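Local coordinates for putative GAF sensor protein (Burkholderia vietnamiensis, PDB 5HL6), which probably reduces free L-methionine-(R)-S-oxide to methionine, at residues V127-I137 / C162-Q171. Numbering follows the deposited sequence.
Sequences VPLVAADGTLI and CRVFVEHAWQ. With EDO (1,2-ethanediol), chain D.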
ATOM      1  N   VAL B 127       9.842   8.484 -11.356  1.00 21.17           N
ATOM      2  CA  VAL B 127      10.678   9.532 -10.772  1.00 25.36           C
ATOM      3  C   VAL B 127      11.726   8.860  -9.892  1.00 21.22           C
ATOM      4  O   VAL B 127      11.367   8.200  -8.910  1.00 22.52           O
ATOM      5  CB  VAL B 127       9.840  10.532  -9.959  1.00 24.17           C
ATOM      6  CG1 VAL B 127      10.739  11.608  -9.315  1.00 22.72           C
ATOM      7  CG2 VAL B 127       8.779  11.177 -10.835  1.00 23.49           C
ATOM      8  N   PRO B 128      13.017   9.008 -10.180  1.00 21.47           N
ATOM      9  CA  PRO B 128      14.033   8.453  -9.281  1.00 17.93           C
ATOM     10  C   PRO B 128      14.066   9.207  -7.959  1.00 23.10           C
ATOM     11  O   PRO B 128      13.807  10.411  -7.901  1.00 22.71           O
ATOM     12  CB  PRO B 128      15.337   8.634 -10.064  1.00 25.30           C
ATOM     13  CG  PRO B 128      15.066   9.809 -10.955  1.00 27.71           C
ATOM     14  CD  PRO B 128      13.615   9.696 -11.338  1.00 23.66           C
ATOM     15  N   LEU B 129      14.378   8.475  -6.890  1.00 19.41           N
ATOM     16  CA  LEU B 129      14.443   9.005  -5.532  1.00 22.58           C
ATOM     17  C   LEU B 129      15.880   8.899  -5.062  1.00 23.16           C
ATOM     18  O   LEU B 129      16.430   7.794  -4.995  1.00 23.61           O
ATOM     19  CB  LEU B 129      13.514   8.231  -4.590  1.00 22.75           C
ATOM     20  CG  LEU B 129      12.057   8.155  -5.043  1.00 23.88           C
ATOM     21  CD1 LEU B 129      11.279   7.089  -4.226  1.00 19.71           C
ATOM     22  CD2 LEU B 129      11.395   9.531  -4.947  1.00 23.30           C
ATOM     23  N   VAL B 130      16.496  10.040  -4.761  1.00 21.09           N
ATOM     24  CA  VAL B 130      17.908  10.087  -4.415  1.00 16.75           C
ATOM     25  C   VAL B 130      18.071  10.890  -3.134  1.00 18.42           C
ATOM     26  O   VAL B 130      17.460  11.954  -2.982  1.00 23.87           O
ATOM     27  CB  VAL B 130      18.744  10.702  -5.556  1.00 18.35           C
ATOM     28  CG1 VAL B 130      20.200  10.738  -5.170  1.00 22.72           C
ATOM     29  CG2 VAL B 130      18.539   9.901  -6.859  1.00 21.48           C
ATOM     30  N   ALA B 131      18.892  10.379  -2.219  1.00 19.08           N
ATOM     31  CA  ALA B 131      19.095  10.993  -0.914  1.00 24.51           C
ATOM     32  C   ALA B 131      20.021  12.205  -1.017  1.00 21.17           C
ATOM     33  O   ALA B 131      20.650  12.461  -2.046  1.00 24.00           O
ATOM     34  CB  ALA B 131      19.678   9.972   0.061  1.00 22.05           C
ATOM     35  N   ALA B 132      20.131  12.943   0.093  1.00 18.95           N
ATOM     36  CA  ALA B 132      21.009  14.112   0.120  1.00 20.48           C
ATOM     37  C   ALA B 132      22.464  13.739  -0.137  1.00 23.68           C
ATOM     38  O   ALA B 132      23.207  14.522  -0.750  1.00 23.50           O
ATOM     39  CB  ALA B 132      20.890  14.849   1.470  1.00 20.90           C
ATOM     40  N   ASP B 133      22.900  12.561   0.317  1.00 21.29           N
ATOM     41  CA  ASP B 133      24.287  12.151   0.112  1.00 24.47           C
ATOM     42  C   ASP B 133      24.521  11.449  -1.227  1.00 26.91           C
ATOM     43  O   ASP B 133      25.622  10.936  -1.455  1.00 25.72           O
ATOM     44  CB  ASP B 133      24.758  11.248   1.261  1.00 27.12           C
ATOM     45  CG  ASP B 133      24.026   9.921   1.313  1.00 28.90           C
ATOM     46  OD1 ASP B 133      23.200   9.621   0.423  1.00 29.23           O
ATOM     47  OD2 ASP B 133      24.294   9.164   2.264  1.00 33.52           O
ATOM     48  N   GLY B 134      23.517  11.399  -2.096  1.00 22.23           N
ATOM     49  CA  GLY B 134      23.667  10.786  -3.401  1.00 22.85           C
ATOM     50  C   GLY B 134      23.273   9.323  -3.475  1.00 28.13           C
ATOM     51  O   GLY B 134      23.368   8.726  -4.558  1.00 28.78           O
ATOM     52  N   THR B 135      22.848   8.725  -2.366  1.00 29.01           N
ATOM     53  CA  THR B 135      22.377   7.344  -2.372  1.00 27.62           C
ATOM     54  C   THR B 135      21.087   7.219  -3.173  1.00 26.64           C
ATOM     55  O   THR B 135      20.178   8.041  -3.036  1.00 24.72           O
ATOM     56  CB  THR B 135      22.124   6.879  -0.931  1.00 30.50           C
ATOM     57  OG1 THR B 135      23.333   6.973  -0.169  1.00 39.98           O
ATOM     58  CG2 THR B 135      21.600   5.445  -0.900  1.00 36.00           C
ATOM     59  N   LEU B 136      20.993   6.172  -4.002  1.00 25.42           N
ATOM     60  CA  LEU B 136      19.730   5.868  -4.664  1.00 18.54           C
ATOM     61  C   LEU B 136      18.748   5.277  -3.650  1.00 22.32           C
ATOM     62  O   LEU B 136      19.006   4.199  -3.100  1.00 25.23           O
ATOM     63  CB  LEU B 136      19.955   4.886  -5.823  1.00 19.83           C
ATOM     64  CG  LEU B 136      18.679   4.415  -6.511  1.00 26.70           C
ATOM     65  CD1 LEU B 136      17.993   5.584  -7.193  1.00 19.77           C
ATOM     66  CD2 LEU B 136      18.988   3.292  -7.516  1.00 30.39           C
ATOM     67  N   ILE B 137      17.633   5.979  -3.399  1.00 19.10           N
ATOM     68  CA  ILE B 137      16.576   5.464  -2.521  1.00 18.98           C
ATOM     69  C   ILE B 137      15.730   4.425  -3.251  1.00 22.55           C
ATOM     70  O   ILE B 137      15.462   3.334  -2.729  1.00 21.91           O
ATOM     71  CB  ILE B 137      15.691   6.609  -1.995  1.00 16.91           C
ATOM     72  CG1 ILE B 137      16.511   7.590  -1.148  1.00 23.63           C
ATOM     73  CG2 ILE B 137      14.445   6.034  -1.195  1.00 17.85           C
ATOM     74  CD1 ILE B 137      15.839   8.943  -0.909  1.00 19.14           C
ATOM     75  N   CYS B 162       7.415  13.965  -5.101  1.00 22.88           N
ATOM     76  CA  CYS B 162       8.484  13.109  -4.603  1.00 21.49           C
ATOM     77  C   CYS B 162       9.458  13.883  -3.720  1.00 21.57           C
ATOM     78  O   CYS B 162       9.985  13.318  -2.758  1.00 24.27           O
ATOM     79  CB  CYS B 162       9.201  12.425  -5.771  1.00 19.20           C
ATOM     80  SG  CYS B 162       8.142  11.166  -6.574  1.00 25.40           S
ATOM     81  N   ARG B 163       9.696  15.171  -4.005  1.00 23.24           N
ATOM     82  CA  ARG B 163      10.528  15.969  -3.107  1.00 21.41           C
ATOM     83  C   ARG B 163       9.913  16.043  -1.715  1.00 27.52           C
ATOM     84  O   ARG B 163      10.634  16.034  -0.709  1.00 23.34           O
ATOM     85  CB  ARG B 163      10.746  17.375  -3.665  1.00 26.40           C
ATOM     86  CG  ARG B 163      11.707  17.409  -4.831  1.00 28.79           C
ATOM     87  CD  ARG B 163      12.218  18.822  -5.118  1.00 31.94           C
ATOM     88  NE  ARG B 163      11.206  19.667  -5.745  1.00 41.85           N
ATOM     89  CZ  ARG B 163      10.895  19.629  -7.039  1.00 42.41           C
ATOM     90  NH1 ARG B 163      11.508  18.770  -7.849  1.00 37.07           N
ATOM     91  NH2 ARG B 163       9.961  20.439  -7.523  1.00 43.58           N
ATOM     92  N   VAL B 164       8.583  16.119  -1.631  1.00 28.79           N
ATOM     93  CA  VAL B 164       7.939  16.140  -0.319  1.00 28.32           C
ATOM     94  C   VAL B 164       8.205  14.835   0.416  1.00 21.53           C
ATOM     95  O   VAL B 164       8.575  14.832   1.597  1.00 26.38           O
ATOM     96  CB  VAL B 164       6.431  16.414  -0.456  1.00 28.04           C
ATOM     97  CG1 VAL B 164       5.726  16.145   0.864  1.00 26.69           C
ATOM     98  CG2 VAL B 164       6.208  17.852  -0.895  1.00 32.30           C
ATOM     99  N   PHE B 165       8.025  13.701  -0.272  1.00 24.36           N
ATOM    100  CA  PHE B 165       8.235  12.411   0.380  1.00 20.56           C
ATOM    101  C   PHE B 165       9.680  12.254   0.822  1.00 24.79           C
ATOM    102  O   PHE B 165       9.960  11.861   1.958  1.00 20.56           O
ATOM    103  CB  PHE B 165       7.848  11.248  -0.547  1.00 18.95           C
ATOM    104  CG  PHE B 165       8.164   9.901   0.050  1.00 20.11           C
ATOM    105  CD1 PHE B 165       7.314   9.335   0.983  1.00 19.39           C
ATOM    106  CD2 PHE B 165       9.335   9.233  -0.282  1.00 21.78           C
ATOM    107  CE1 PHE B 165       7.613   8.115   1.568  1.00 20.01           C
ATOM    108  CE2 PHE B 165       9.635   8.015   0.293  1.00 23.32           C
ATOM    109  CZ  PHE B 165       8.772   7.457   1.218  1.00 21.93           C
ATOM    110  N   VAL B 166      10.622  12.561  -0.066  1.00 21.76           N
ATOM    111  CA  VAL B 166      12.025  12.390   0.293  1.00 22.31           C
ATOM    112  C   VAL B 166      12.400  13.329   1.435  1.00 27.28           C
ATOM    113  O   VAL B 166      13.093  12.932   2.380  1.00 27.58           O
ATOM    114  CB  VAL B 166      12.918  12.601  -0.946  1.00 26.74           C
ATOM    115  CG1 VAL B 166      14.391  12.610  -0.555  1.00 21.37           C
ATOM    116  CG2 VAL B 166      12.644  11.510  -1.969  1.00 22.69           C
ATOM    117  N   GLU B 167      11.923  14.575   1.390  1.00 25.94           N
ATOM    118  CA  GLU B 167      12.318  15.548   2.408  1.00 29.32           C
ATOM    119  C   GLU B 167      11.623  15.295   3.745  1.00 32.06           C
ATOM    120  O   GLU B 167      12.266  15.320   4.801  1.00 32.21           O
ATOM    121  CB  GLU B 167      12.033  16.971   1.920  1.00 36.49           C
ATOM    122  N   HIS B 168      10.312  15.077   3.732  1.00 28.28           N
ATOM    123  CA  HIS B 168       9.543  15.060   4.976  1.00 29.25           C
ATOM    124  C   HIS B 168       9.248  13.657   5.491  1.00 35.36           C
ATOM    125  O   HIS B 168       8.627  13.516   6.553  1.00 33.24           O
ATOM    126  CB  HIS B 168       8.240  15.848   4.798  1.00 32.05           C
ATOM    127  CG  HIS B 168       8.452  17.312   4.554  1.00 42.11           C
ATOM    128  ND1 HIS B 168       8.490  18.240   5.574  1.00 44.54           N
ATOM    129  CD2 HIS B 168       8.652  18.007   3.408  1.00 42.57           C
ATOM    130  CE1 HIS B 168       8.694  19.442   5.065  1.00 47.14           C
ATOM    131  NE2 HIS B 168       8.799  19.329   3.753  1.00 48.03           N
ATOM    132  N   ALA B 169       9.673  12.616   4.777  1.00 26.99           N
ATOM    133  CA  ALA B 169       9.581  11.264   5.313  1.00 26.37           C
ATOM    134  C   ALA B 169      10.934  10.570   5.291  1.00 31.64           C
ATOM    135  O   ALA B 169      11.416  10.150   6.347  1.00 28.24           O
ATOM    136  CB  ALA B 169       8.534  10.430   4.551  1.00 26.79           C
ATOM    137  N   TRP B 170      11.573  10.442   4.125  1.00 22.50           N
ATOM    138  CA  TRP B 170      12.766   9.604   4.044  1.00 26.53           C
ATOM    139  C   TRP B 170      13.964  10.280   4.699  1.00 22.51           C
ATOM    140  O   TRP B 170      14.591   9.710   5.604  1.00 22.36           O
ATOM    141  CB  TRP B 170      13.085   9.247   2.590  1.00 21.71           C
ATOM    142  CG  TRP B 170      14.128   8.174   2.505  1.00 30.97           C
ATOM    143  CD1 TRP B 170      13.913   6.828   2.383  1.00 35.31           C
ATOM    144  CD2 TRP B 170      15.550   8.347   2.558  1.00 26.32           C
ATOM    145  NE1 TRP B 170      15.111   6.157   2.346  1.00 35.72           N
ATOM    146  CE2 TRP B 170      16.132   7.066   2.450  1.00 33.77           C
ATOM    147  CE3 TRP B 170      16.390   9.464   2.663  1.00 30.97           C
ATOM    148  CZ2 TRP B 170      17.516   6.866   2.453  1.00 39.12           C
ATOM    149  CZ3 TRP B 170      17.766   9.262   2.685  1.00 30.88           C
ATOM    150  CH2 TRP B 170      18.315   7.971   2.570  1.00 31.46           C
ATOM    151  N   GLN B 171      14.320  11.484   4.229  1.00 20.87           N
ATOM    152  CA  GLN B 171      15.494  12.177   4.762  1.00 22.04           C
ATOM    153  C   GLN B 171      15.307  12.527   6.230  1.00 22.88           C
ATOM    154  O   GLN B 171      16.270  12.515   7.007  1.00 21.25           O
ATOM    155  CB  GLN B 171      15.773  13.442   3.961  1.00 19.86           C
ATOM    156  CG  GLN B 171      17.184  14.006   4.183  1.00 22.15           C
ATOM    157  CD  GLN B 171      18.244  13.170   3.486  1.00 23.97           C
ATOM    158  OE1 GLN B 171      18.175  12.949   2.272  1.00 22.81           O
ATOM    159  NE2 GLN B 171      19.244  12.713   4.244  1.00 23.96           N
TER
HETATM  160  C1  EDO D 202      23.739   2.956  -2.342  1.00 51.47           C
HETATM  161  O1  EDO D 202      22.902   1.954  -1.737  1.00 58.08           O
HETATM  162  C2  EDO D 202      23.444   3.072  -3.836  1.00 42.37           C
HETATM  163  O2  EDO D 202      23.334   4.442  -4.262  1.00 32.84           O
HETATM  164  O   HOH W   1      21.531  11.300   2.882  1.00 20.12           O
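In this GAF domain the C-terminal helix 152-176 lies against the hairpin of strands 123-130 and 136-144, with Ile137 pressed onto Trp170 and Ala132 hydrogen-bonded to Gln171. Helix and strand 127-130 run nearly alongside, their axes 25° apart. At the start of the contact, Val127 CG1 rests on Cys162 SG. Leu129 CD2 bridges one helical turn, touching Cys162 CB and Val166 CG2, while Phe64 of strand 61-67 also touches Leu129. Further along the helix, Trp170 has CG anti to the backbone N (chi1 -169°), which carries the indole out to the sheet. Ile137 CD1 sits over one face of the Trp170 indole, 3.7 Å from the centroid of its six-membered ring, a CH-pi contact; Ile137 CG2 lies against the pyrrole side at NE1. Ala131 CB comes obliquely to Trp170 CZ3 at 3.3 Å, a tight fit. The type I turn 131-134 is tied to the helix by the amide of Gln171, whose chain bends at chi2. Gln171 NE2 hydrogen-bonds to Asp175 OD1 and to a water that also accepts from Asp133 N, fixing the amide's rotation, and Gln171 OE1 accepts a hydrogen bond from Ala132 N at 2.9 Å, the donor tilted 29° from the carbonyl plane.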